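Local coordinates for spore germination protein GerM (Bacillus subtilis subsp. subtilis str. 168, PDB 6GZB) that is of unknown molecular function but affects both sporulation and germination, and is built from two GerMN domains in tandem, at residues A[57-68]-A[96-104]; A[296-307]-A[329-337]. All coordinates share one frame; numbering follows the deposited sequence.

Contact 1 and contact 2 lie in different GerMN domains of the tandem, on opposite sides of the centre of the chain, their own centres about 22 Å apart. Contact 1 adds the short strand 100-101 to the edge of strand 51-60 in the first domain; contact 2 runs the C-terminal segment across the end of helix 289-299 in the second. They nevertheless meet. From Gln335 onward the segment runs along strand 65-73, where Asn337 ND2 lies 2.9 Å from Ala67 O, a probable hydrogen bond, and Asn337 CB packs 3.6 Å from Gln68 NE2. The segment that closes contact 2 thus also touches the hairpin of contact 1, joining the two domains.

Contact 1 (A[57-68]-A[96-104]); sequences YLIDKNGYVVAQ and LPNGFRAVL
Torsions of two side chains shape this contact: Gln68, bent at chi2 (-76°), lays its amide over the Phe100 ring, whereas Arg101 leaves with CG between its backbone N and carbonyl carbon (chi1 64°) and runs extended to NE across Ile59. The setting is a three-stranded antiparallel sheet of the first GerMN domain, in which strand 100-101 pairs with strand 51-60 of the hairpin that continues into strand 65-73. Ile59 and Arg101 form the hydrogen-bonded pair: Ile59 N donates to Arg101 O at 3.2 Å, almost straight, and Arg101 N to Ile59 O at 2.8 Å.

On the face carrying Asp60 and Phe100, the ring is covered by Gln68, whose CG stands 3.8 Å from its centroid in a CH-pi contact; the amide plane is nearly parallel to the ring, 10° away. Val66 CB comes to the ring edge, while Asp60 CB approaches CE2 obliquely. Tyr214 of the second domain meets the same ring and bonds Asp60 OD2, so this face forms part of the interdomain contact. Asp60 OD1 makes an Asx turn with Asn62 N and also accepts from Tyr64 N, the two donors arriving from opposite faces of the carboxylate, a grip that should restrain its rotation.

Elsewhere Leu58 CD1 touches Leu96 CD1. On the face carrying Ile59 and Arg101, Ile59 CG1 packs 4.0 Å from Val103 CG2, next to helix 136-147, while its CD1 and CG2 lie over one side of the Arg101 guanidinium, whose NH2 forms a salt bridge with Asp135. A water in the guanidinium plane accepts from Arg101 NE at 3.1 Å and donates to Asp60 O at 3.0 Å.

Contact 2 (A[296-307]-A[329-337]); sequences VLTLTEQPDVKS and PVSRPSQVN
The guanidinium of Arg332 has Leu297 CD2 over the centre of one face, 4.1 Å above the plane, and Thr300 OG1 and Glu301 OE1 at its edge. The hydroxyl lies almost in the guanidinium plane and takes a hydrogen bond of 3.0 Å from NH2. Glu301 OE1 receives NH1 at 2.8 Å in a salt bridge, on its syn side but out of the carboxylate plane; the two flat groups stand 81° apart. Weaker bonds run from NH2 to the same oxygen and to Leu297 O. Tyr204 OH also bonds Glu301 OE1, so strand 198-208 shares in holding this carboxylate.

Arg332 gets there with CG anti to the backbone N (chi1 -175°) and the chain extended as far as NE, its aliphatic part running past Thr300 OG1. That hydroxyl is itself turned back to the helix and donates to Val296 O at 2.6 Å, while Thr300 N reaches the same carbonyl from its opposite face. One threonine oxygen therefore links the arginine to the last turn of helix 289-299. In the second GerMN domain this helix end is crossed by the C-terminal segment, which starts as the weakly bonded edge strand 330-331 beside strand 307-312 and then leaves the sheet.

Beside the polar cluster the contacts are mostly apolar. The side chains of Val296 and Val330 cross at about a right angle, with Val296 CG2 3.9 Å from Val330 CG1; Val296 CG1 lies against the backbone of Ser331 and Arg332. Leu297 CD2, besides covering the guanidinium, touches Pro333 CD and Val336 CG2. Near the start of the crossing segment, Ser307 OG lies 3.4 Å from Pro329 CB.

Contact 1 (A[57-68]-A[96-104])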
loop_
_atom_site.group_PDB
_atom_site.type_symbol
_atom_site.label_atom_id
_atom_site.label_comp_id
_atom_site.label_asym_id
_atom_site.label_seq_id
_atom_site.Cartn_x
_atom_site.Cartn_y
_atom_site.Cartn_z
ATOM N N TYR A 57 1.434 9.007 -0.671
ATOM C CA TYR A 57 0.606 8.192 -1.543
ATOM C C TYR A 57 0.109 9.027 -2.717
ATOM O O TYR A 57 -0.904 9.734 -2.642
ATOM C CB TYR A 57 -0.529 7.518 -0.753
ATOM C CG TYR A 57 -0.029 6.305 0.011
ATOM C CD1 TYR A 57 0.710 6.460 1.176
ATOM C CD2 TYR A 57 -0.084 5.040 -0.551
ATOM C CE1 TYR A 57 1.270 5.369 1.823
ATOM C CE2 TYR A 57 0.475 3.949 0.088
ATOM C CZ TYR A 57 1.168 4.121 1.267
ATOM O OH TYR A 57 1.739 3.026 1.894
ATOM N N LEU A 58 0.898 8.993 -3.783
ATOM C CA LEU A 58 0.631 9.783 -4.972
ATOM C C LEU A 58 -0.147 8.949 -5.981
ATOM O O LEU A 58 -0.422 7.769 -5.749
ATOM C CB LEU A 58 1.959 10.256 -5.585
ATOM C CG LEU A 58 2.868 11.030 -4.631
ATOM C CD1 LEU A 58 4.206 11.320 -5.287
ATOM C CD2 LEU A 58 2.205 12.320 -4.164
ATOM N N ILE A 59 -0.485 9.562 -7.114
ATOM C CA ILE A 59 -1.183 8.857 -8.175
ATOM C C ILE A 59 -0.256 8.649 -9.367
ATOM O O ILE A 59 0.293 9.600 -9.900
ATOM C CB ILE A 59 -2.441 9.628 -8.600
ATOM C CG1 ILE A 59 -3.372 9.813 -7.391
ATOM C CG2 ILE A 59 -3.164 8.881 -9.714
ATOM C CD1 ILE A 59 -4.446 10.854 -7.585
ATOM N N ASP A 60 -0.075 7.403 -9.780
ATOM C CA ASP A 60 0.808 7.107 -10.903
ATOM C C ASP A 60 0.093 7.285 -12.248
ATOM O O ASP A 60 -1.077 7.680 -12.297
ATOM C CB ASP A 60 1.462 5.719 -10.751
ATOM C CG ASP A 60 0.659 4.590 -11.369
ATOM O OD1 ASP A 60 -0.540 4.767 -11.709
ATOM O OD2 ASP A 60 1.239 3.476 -11.440
ATOM N N LYS A 61 0.823 7.091 -13.337
ATOM C CA LYS A 61 0.336 7.531 -14.641
ATOM C C LYS A 61 -0.824 6.684 -15.121
ATOM O O LYS A 61 -1.547 7.082 -16.031
ATOM C CB LYS A 61 1.451 7.539 -15.684
ATOM C CG LYS A 61 2.094 6.194 -15.939
ATOM C CD LYS A 61 3.019 6.272 -17.150
ATOM C CE LYS A 61 4.401 5.717 -16.854
ATOM N NZ LYS A 61 4.364 4.268 -16.522
ATOM N N ASN A 62 -1.033 5.535 -14.488
ATOM C CA ASN A 62 -2.147 4.653 -14.857
ATOM C C ASN A 62 -3.324 4.764 -13.877
ATOM O O ASN A 62 -4.326 4.062 -14.010
ATOM C CB ASN A 62 -1.658 3.209 -14.948
ATOM C CG ASN A 62 -0.724 2.988 -16.134
ATOM O OD1 ASN A 62 0.277 2.276 -16.032
ATOM N ND2 ASN A 62 -1.048 3.606 -17.264
ATOM N N GLY A 63 -3.223 5.684 -12.926
ATOM C CA GLY A 63 -4.336 5.957 -12.017
ATOM C C GLY A 63 -4.236 5.300 -10.642
ATOM O O GLY A 63 -5.109 5.499 -9.797
ATOM N N TYR A 64 -3.168 4.550 -10.393
ATOM C CA TYR A 64 -3.025 3.851 -9.109
ATOM C C TYR A 64 -2.553 4.798 -8.016
ATOM O O TYR A 64 -1.660 5.621 -8.229
ATOM C CB TYR A 64 -2.054 2.679 -9.217
ATOM C CG TYR A 64 -2.568 1.539 -10.048
ATOM C CD1 TYR A 64 -3.391 0.556 -9.499
ATOM C CD2 TYR A 64 -2.214 1.427 -11.386
ATOM C CE1 TYR A 64 -3.847 -0.504 -10.269
ATOM C CE2 TYR A 64 -2.702 0.402 -12.172
ATOM C CZ TYR A 64 -3.506 -0.570 -11.611
ATOM O OH TYR A 64 -3.979 -1.588 -12.414
ATOM N N VAL A 65 -3.144 4.657 -6.834
ATOM C CA VAL A 65 -2.607 5.275 -5.634
ATOM C C VAL A 65 -1.451 4.422 -5.134
ATOM O O VAL A 65 -1.609 3.225 -4.910
ATOM C CB VAL A 65 -3.687 5.405 -4.540
ATOM C CG1 VAL A 65 -3.125 6.079 -3.299
ATOM C CG2 VAL A 65 -4.875 6.176 -5.085
ATOM N N VAL A 66 -0.285 5.041 -4.994
ATOM C CA VAL A 66 0.959 4.309 -4.775
ATOM C C VAL A 66 1.856 5.097 -3.833
ATOM O O VAL A 66 1.981 6.313 -3.962
ATOM C CB VAL A 66 1.770 4.138 -6.080
ATOM C CG1 VAL A 66 2.921 3.178 -5.841
ATOM C CG2 VAL A 66 0.893 3.660 -7.227
ATOM N N ALA A 67 2.522 4.394 -2.928
ATOM C CA ALA A 67 3.507 5.017 -2.049
ATOM C C ALA A 67 4.725 5.438 -2.870
ATOM O O ALA A 67 5.236 4.660 -3.667
ATOM C CB ALA A 67 3.928 4.044 -0.950
ATOM N N GLN A 68 5.153 6.686 -2.691
ATOM C CA GLN A 68 6.494 7.105 -3.052
ATOM C C GLN A 68 7.186 7.698 -1.842
ATOM O O GLN A 68 6.696 8.657 -1.247
ATOM C CB GLN A 68 6.457 8.126 -4.184
ATOM C CG GLN A 68 6.018 7.541 -5.514
ATOM C CD GLN A 68 7.114 6.725 -6.163
ATOM O OE1 GLN A 68 8.040 7.279 -6.761
ATOM N NE2 GLN A 68 7.032 5.400 -6.025
ATOM N N LEU A 96 8.705 15.739 -6.959
ATOM C CA LEU A 96 7.732 14.847 -7.590
ATOM C C LEU A 96 8.428 13.952 -8.605
ATOM O O LEU A 96 8.990 14.435 -9.572
ATOM C CB LEU A 96 6.650 15.676 -8.289
ATOM C CG LEU A 96 5.356 14.982 -8.720
ATOM C CD1 LEU A 96 4.645 14.392 -7.518
ATOM C CD2 LEU A 96 4.452 15.971 -9.435
ATOM N N PRO A 97 8.384 12.633 -8.398
ATOM C CA PRO A 97 8.960 11.745 -9.396
ATOM C C PRO A 97 8.197 11.757 -10.713
ATOM O O PRO A 97 6.971 11.932 -10.737
ATOM C CB PRO A 97 8.870 10.362 -8.739
ATOM C CG PRO A 97 8.842 10.648 -7.280
ATOM C CD PRO A 97 8.092 11.934 -7.140
ATOM N N ASN A 98 8.913 11.468 -11.790
ATOM C CA ASN A 98 8.301 11.297 -13.097
ATOM C C ASN A 98 7.300 10.140 -13.059
ATOM O O ASN A 98 7.582 9.075 -12.511
ATOM C CB ASN A 98 9.374 11.017 -14.162
ATOM C CG ASN A 98 10.292 12.209 -14.410
ATOM O OD1 ASN A 98 9.921 13.362 -14.199
ATOM N ND2 ASN A 98 11.497 11.925 -14.882
ATOM N N GLY A 99 6.162 10.335 -13.715
ATOM C CA GLY A 99 5.136 9.304 -13.820
ATOM C C GLY A 99 4.165 9.316 -12.647
ATOM O O GLY A 99 3.380 8.383 -12.474
ATOM N N PHE A 100 4.237 10.358 -11.829
ATOM C CA PHE A 100 3.337 10.514 -10.689
ATOM C C PHE A 100 2.792 11.929 -10.641
ATOM O O PHE A 100 3.458 12.864 -11.082
ATOM C CB PHE A 100 4.075 10.222 -9.376
ATOM C CG PHE A 100 4.467 8.791 -9.214
ATOM C CD1 PHE A 100 5.660 8.323 -9.746
ATOM C CD2 PHE A 100 3.625 7.900 -8.566
ATOM C CE1 PHE A 100 6.016 6.998 -9.605
ATOM C CE2 PHE A 100 3.962 6.566 -8.460
ATOM C CZ PHE A 100 5.165 6.120 -8.967
ATOM N N ARG A 101 1.616 12.090 -10.036
ATOM C CA ARG A 101 1.046 13.414 -9.807
ATOM C C ARG A 101 0.558 13.559 -8.369
ATOM O O ARG A 101 0.309 12.568 -7.688
ATOM C CB ARG A 101 -0.109 13.690 -10.780
ATOM C CG ARG A 101 -1.313 12.770 -10.633
ATOM C CD ARG A 101 -2.423 13.139 -11.624
ATOM N NE ARG A 101 -3.446 12.093 -11.798
ATOM C CZ ARG A 101 -4.696 12.167 -11.334
ATOM N NH1 ARG A 101 -5.092 13.211 -10.630
ATOM N NH2 ARG A 101 -5.548 11.181 -11.548
ATOM N N ALA A 102 0.473 14.805 -7.906
ATOM C CA ALA A 102 -0.041 15.111 -6.586
ATOM C C ALA A 102 -1.539 14.855 -6.531
ATOM O O ALA A 102 -2.156 14.506 -7.538
ATOM C CB ALA A 102 0.277 16.546 -6.224
ATOM N N VAL A 103 -2.124 14.998 -5.350
ATOM C CA VAL A 103 -3.442 14.416 -5.081
ATOM C C VAL A 103 -4.480 15.471 -4.691
ATOM O O VAL A 103 -5.606 15.461 -5.178
ATOM C CB VAL A 103 -3.356 13.374 -3.950
ATOM C CG1 VAL A 103 -4.738 12.833 -3.610
ATOM C CG2 VAL A 103 -2.436 12.238 -4.348
ATOM N N LEU A 104 -4.130 16.324 -3.743
ATOM C CA LEU A 104 -5.068 17.328 -3.251
ATOM C C LEU A 104 -5.027 18.564 -4.142
ATOM O O LEU A 104 -3.982 18.891 -4.709
ATOM C CB LEU A 104 -4.731 17.708 -1.815
ATOM C CG LEU A 104 -4.748 16.546 -0.822
ATOM C CD1 LEU A 104 -4.268 17.003 0.548
ATOM C CD2 LEU A 104 -6.140 15.928 -0.752
HETATM O O HOH W 1 -3.102 9.549 -13.579
#

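Contact 2 (A[296-307]-A[329-337])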
loop_
_atom_site.group_PDB
_atom_site.type_symbol
_atom_site.label_atom_id
_atom_site.label_comp_id
_atom_site.label_asym_id
_atom_site.label_seq_id
_atom_site.Cartn_x
_atom_site.Cartn_y
_atom_site.Cartn_z
ATOM N N VAL A 296 6.558 -9.940 0.995
ATOM C CA VAL A 296 6.738 -9.329 2.291
ATOM C C VAL A 296 5.831 -8.123 2.478
ATOM O O VAL A 296 5.226 -7.955 3.540
ATOM C CB VAL A 296 8.210 -8.917 2.509
ATOM C CG1 VAL A 296 8.364 -8.119 3.794
ATOM C CG2 VAL A 296 9.081 -10.155 2.549
ATOM N N LEU A 297 5.736 -7.277 1.458
ATOM C CA LEU A 297 4.829 -6.126 1.526
ATOM C C LEU A 297 3.381 -6.588 1.695
ATOM O O LEU A 297 2.601 -5.963 2.408
ATOM C CB LEU A 297 4.947 -5.245 0.274
ATOM C CG LEU A 297 6.233 -4.419 0.168
ATOM C CD1 LEU A 297 6.345 -3.799 -1.210
ATOM C CD2 LEU A 297 6.287 -3.338 1.238
ATOM N N THR A 298 3.025 -7.670 1.016
ATOM C CA THR A 298 1.645 -8.147 1.003
ATOM C C THR A 298 1.287 -8.749 2.363
ATOM O O THR A 298 0.300 -8.372 2.987
ATOM C CB THR A 298 1.441 -9.188 -0.108
ATOM O OG1 THR A 298 1.598 -8.560 -1.394
ATOM C CG2 THR A 298 0.069 -9.819 -0.011
ATOM N N LEU A 299 2.148 -9.621 2.858
ATOM C CA LEU A 299 1.877 -10.327 4.105
ATOM C C LEU A 299 1.922 -9.406 5.322
ATOM O O LEU A 299 1.073 -9.513 6.215
ATOM C CB LEU A 299 2.853 -11.488 4.277
ATOM C CG LEU A 299 2.315 -12.859 3.859
ATOM C CD1 LEU A 299 1.295 -12.762 2.745
ATOM C CD2 LEU A 299 3.426 -13.819 3.479
ATOM N N THR A 300 2.840 -8.445 5.325
ATOM C CA THR A 300 2.943 -7.511 6.447
ATOM C C THR A 300 1.869 -6.427 6.444
ATOM O O THR A 300 1.884 -5.560 7.306
ATOM C CB THR A 300 4.330 -6.832 6.521
ATOM O OG1 THR A 300 4.605 -6.107 5.319
ATOM C CG2 THR A 300 5.412 -7.855 6.734
ATOM N N GLU A 301 0.960 -6.448 5.468
ATOM C CA GLU A 301 -0.264 -5.649 5.552
ATOM C C GLU A 301 -1.296 -6.316 6.448
ATOM O O GLU A 301 -2.258 -5.674 6.853
ATOM C CB GLU A 301 -0.911 -5.450 4.174
ATOM C CG GLU A 301 -0.133 -4.580 3.215
ATOM C CD GLU A 301 0.008 -3.136 3.668
ATOM O OE1 GLU A 301 0.968 -2.482 3.207
ATOM O OE2 GLU A 301 -0.809 -2.642 4.470
ATOM N N GLN A 302 -1.172 -7.619 6.598
ATOM C CA GLN A 302 -2.100 -8.407 7.368
ATOM C C GLN A 302 -1.838 -8.249 8.833
ATOM O O GLN A 302 -0.724 -8.041 9.236
ATOM C CB GLN A 302 -2.070 -9.859 6.956
ATOM C CG GLN A 302 -2.603 -10.077 5.566
ATOM C CD GLN A 302 -2.514 -11.492 5.078
ATOM O OE1 GLN A 302 -2.511 -12.397 5.843
ATOM N NE2 GLN A 302 -2.451 -11.668 3.802
ATOM N N PRO A 303 -2.896 -8.341 9.630
ATOM C CA PRO A 303 -2.854 -8.171 11.076
ATOM C C PRO A 303 -1.911 -9.140 11.735
ATOM O O PRO A 303 -1.950 -10.311 11.449
ATOM C CB PRO A 303 -4.295 -8.433 11.501
ATOM C CG PRO A 303 -5.094 -8.423 10.253
ATOM C CD PRO A 303 -4.178 -8.883 9.189
ATOM N N ASP A 304 -1.056 -8.570 12.560
ATOM C CA ASP A 304 -0.039 -9.229 13.353
ATOM C C ASP A 304 1.112 -9.887 12.603
ATOM O O ASP A 304 1.825 -10.662 13.179
ATOM C CB ASP A 304 -0.639 -10.201 14.366
ATOM C CG ASP A 304 -1.771 -9.598 15.165
ATOM O OD1 ASP A 304 -1.586 -8.563 15.799
ATOM O OD2 ASP A 304 -2.849 -10.185 15.157
ATOM N N VAL A 305 1.297 -9.581 11.331
ATOM C CA VAL A 305 2.398 -10.151 10.596
ATOM C C VAL A 305 3.514 -9.136 10.581
ATOM O O VAL A 305 3.334 -8.049 10.113
ATOM C CB VAL A 305 2.010 -10.529 9.179
ATOM C CG1 VAL A 305 3.221 -10.979 8.402
ATOM C CG2 VAL A 305 0.950 -11.588 9.172
ATOM N N LYS A 306 4.668 -9.507 11.102
ATOM C CA LYS A 306 5.809 -8.596 11.176
ATOM C C LYS A 306 6.970 -9.031 10.290
ATOM O O LYS A 306 7.786 -8.205 9.878
ATOM C CB LYS A 306 6.279 -8.459 12.624
ATOM C CG LYS A 306 5.213 -7.918 13.570
ATOM C CD LYS A 306 4.707 -6.546 13.135
ATOM C CE LYS A 306 3.935 -5.836 14.242
ATOM N NZ LYS A 306 2.895 -4.915 13.699
ATOM N N SER A 307 7.036 -10.319 9.971
ATOM C CA SER A 307 8.151 -10.836 9.185
ATOM C C SER A 307 7.788 -12.139 8.496
ATOM O O SER A 307 6.821 -12.802 8.865
ATOM C CB SER A 307 9.375 -11.049 10.083
ATOM O OG SER A 307 9.165 -12.122 10.985
ATOM N N PRO A 329 14.019 -14.497 9.061
ATOM C CA PRO A 329 12.806 -13.781 8.691
ATOM C C PRO A 329 13.126 -12.453 8.024
ATOM O O PRO A 329 13.967 -11.711 8.508
ATOM C CB PRO A 329 12.104 -13.544 10.036
ATOM C CG PRO A 329 12.683 -14.552 10.973
ATOM C CD PRO A 329 14.088 -14.775 10.508
ATOM N N VAL A 330 12.441 -12.158 6.928
ATOM C CA VAL A 330 12.550 -10.863 6.275
ATOM C C VAL A 330 11.405 -9.973 6.745
ATOM O O VAL A 330 10.234 -10.374 6.755
ATOM C CB VAL A 330 12.485 -11.012 4.746
ATOM C CG1 VAL A 330 12.683 -9.669 4.059
ATOM C CG2 VAL A 330 13.520 -12.017 4.277
ATOM N N SER A 331 11.739 -8.750 7.124
ATOM C CA SER A 331 10.730 -7.829 7.597
ATOM C C SER A 331 10.432 -6.783 6.524
ATOM O O SER A 331 11.080 -6.730 5.485
ATOM C CB SER A 331 11.177 -7.172 8.902
ATOM O OG SER A 331 12.401 -6.490 8.718
ATOM N N ARG A 332 9.374 -6.025 6.748
ATOM C CA ARG A 332 8.914 -5.041 5.786
ATOM C C ARG A 332 10.015 -4.017 5.523
ATOM O O ARG A 332 10.642 -3.527 6.456
ATOM C CB ARG A 332 7.677 -4.363 6.362
ATOM C CG ARG A 332 6.981 -3.389 5.443
ATOM C CD ARG A 332 5.714 -2.885 6.123
ATOM N NE ARG A 332 4.988 -1.922 5.307
ATOM C CZ ARG A 332 3.998 -2.238 4.482
ATOM N NH1 ARG A 332 3.402 -1.291 3.775
ATOM N NH2 ARG A 332 3.607 -3.495 4.359
ATOM N N PRO A 333 10.261 -3.693 4.250
ATOM C CA PRO A 333 11.248 -2.668 3.902
ATOM C C PRO A 333 11.050 -1.385 4.707
ATOM O O PRO A 333 9.912 -0.992 4.982
ATOM C CB PRO A 333 10.976 -2.408 2.421
ATOM C CG PRO A 333 10.393 -3.679 1.912
ATOM C CD PRO A 333 9.654 -4.312 3.058
ATOM N N SER A 334 12.153 -0.761 5.109
ATOM C CA SER A 334 12.090 0.473 5.897
ATOM C C SER A 334 11.581 1.627 5.039
ATOM O O SER A 334 10.864 2.495 5.520
ATOM C CB SER A 334 13.466 0.818 6.485
ATOM O OG SER A 334 14.486 0.035 5.893
ATOM N N GLN A 335 11.951 1.619 3.765
ATOM C CA GLN A 335 11.440 2.588 2.806
ATOM C C GLN A 335 10.714 1.859 1.688
ATOM O O GLN A 335 11.334 1.157 0.895
ATOM C CB GLN A 335 12.595 3.414 2.227
ATOM C CG GLN A 335 13.305 4.257 3.271
ATOM C CD GLN A 335 14.432 5.091 2.700
ATOM O OE1 GLN A 335 14.526 5.301 1.489
ATOM N NE2 GLN A 335 15.291 5.581 3.575
ATOM N N VAL A 336 9.398 2.029 1.629
ATOM C CA VAL A 336 8.599 1.464 0.545
ATOM C C VAL A 336 8.653 2.379 -0.683
ATOM O O VAL A 336 8.246 3.532 -0.615
ATOM C CB VAL A 336 7.132 1.293 0.981
ATOM C CG1 VAL A 336 6.292 0.726 -0.159
ATOM C CG2 VAL A 336 7.051 0.404 2.214
ATOM N N ASN A 337 9.170 1.871 -1.800
ATOM C CA ASN A 337 9.131 2.616 -3.067
ATOM C C ASN A 337 9.871 3.951 -2.946
ATOM O O ASN A 337 9.293 5.019 -3.150
ATOM C CB ASN A 337 7.681 2.906 -3.478
ATOM C CG ASN A 337 6.907 1.658 -3.858
ATOM O OD1 ASN A 337 7.485 0.635 -4.200
ATOM N ND2 ASN A 337 5.583 1.778 -3.895
#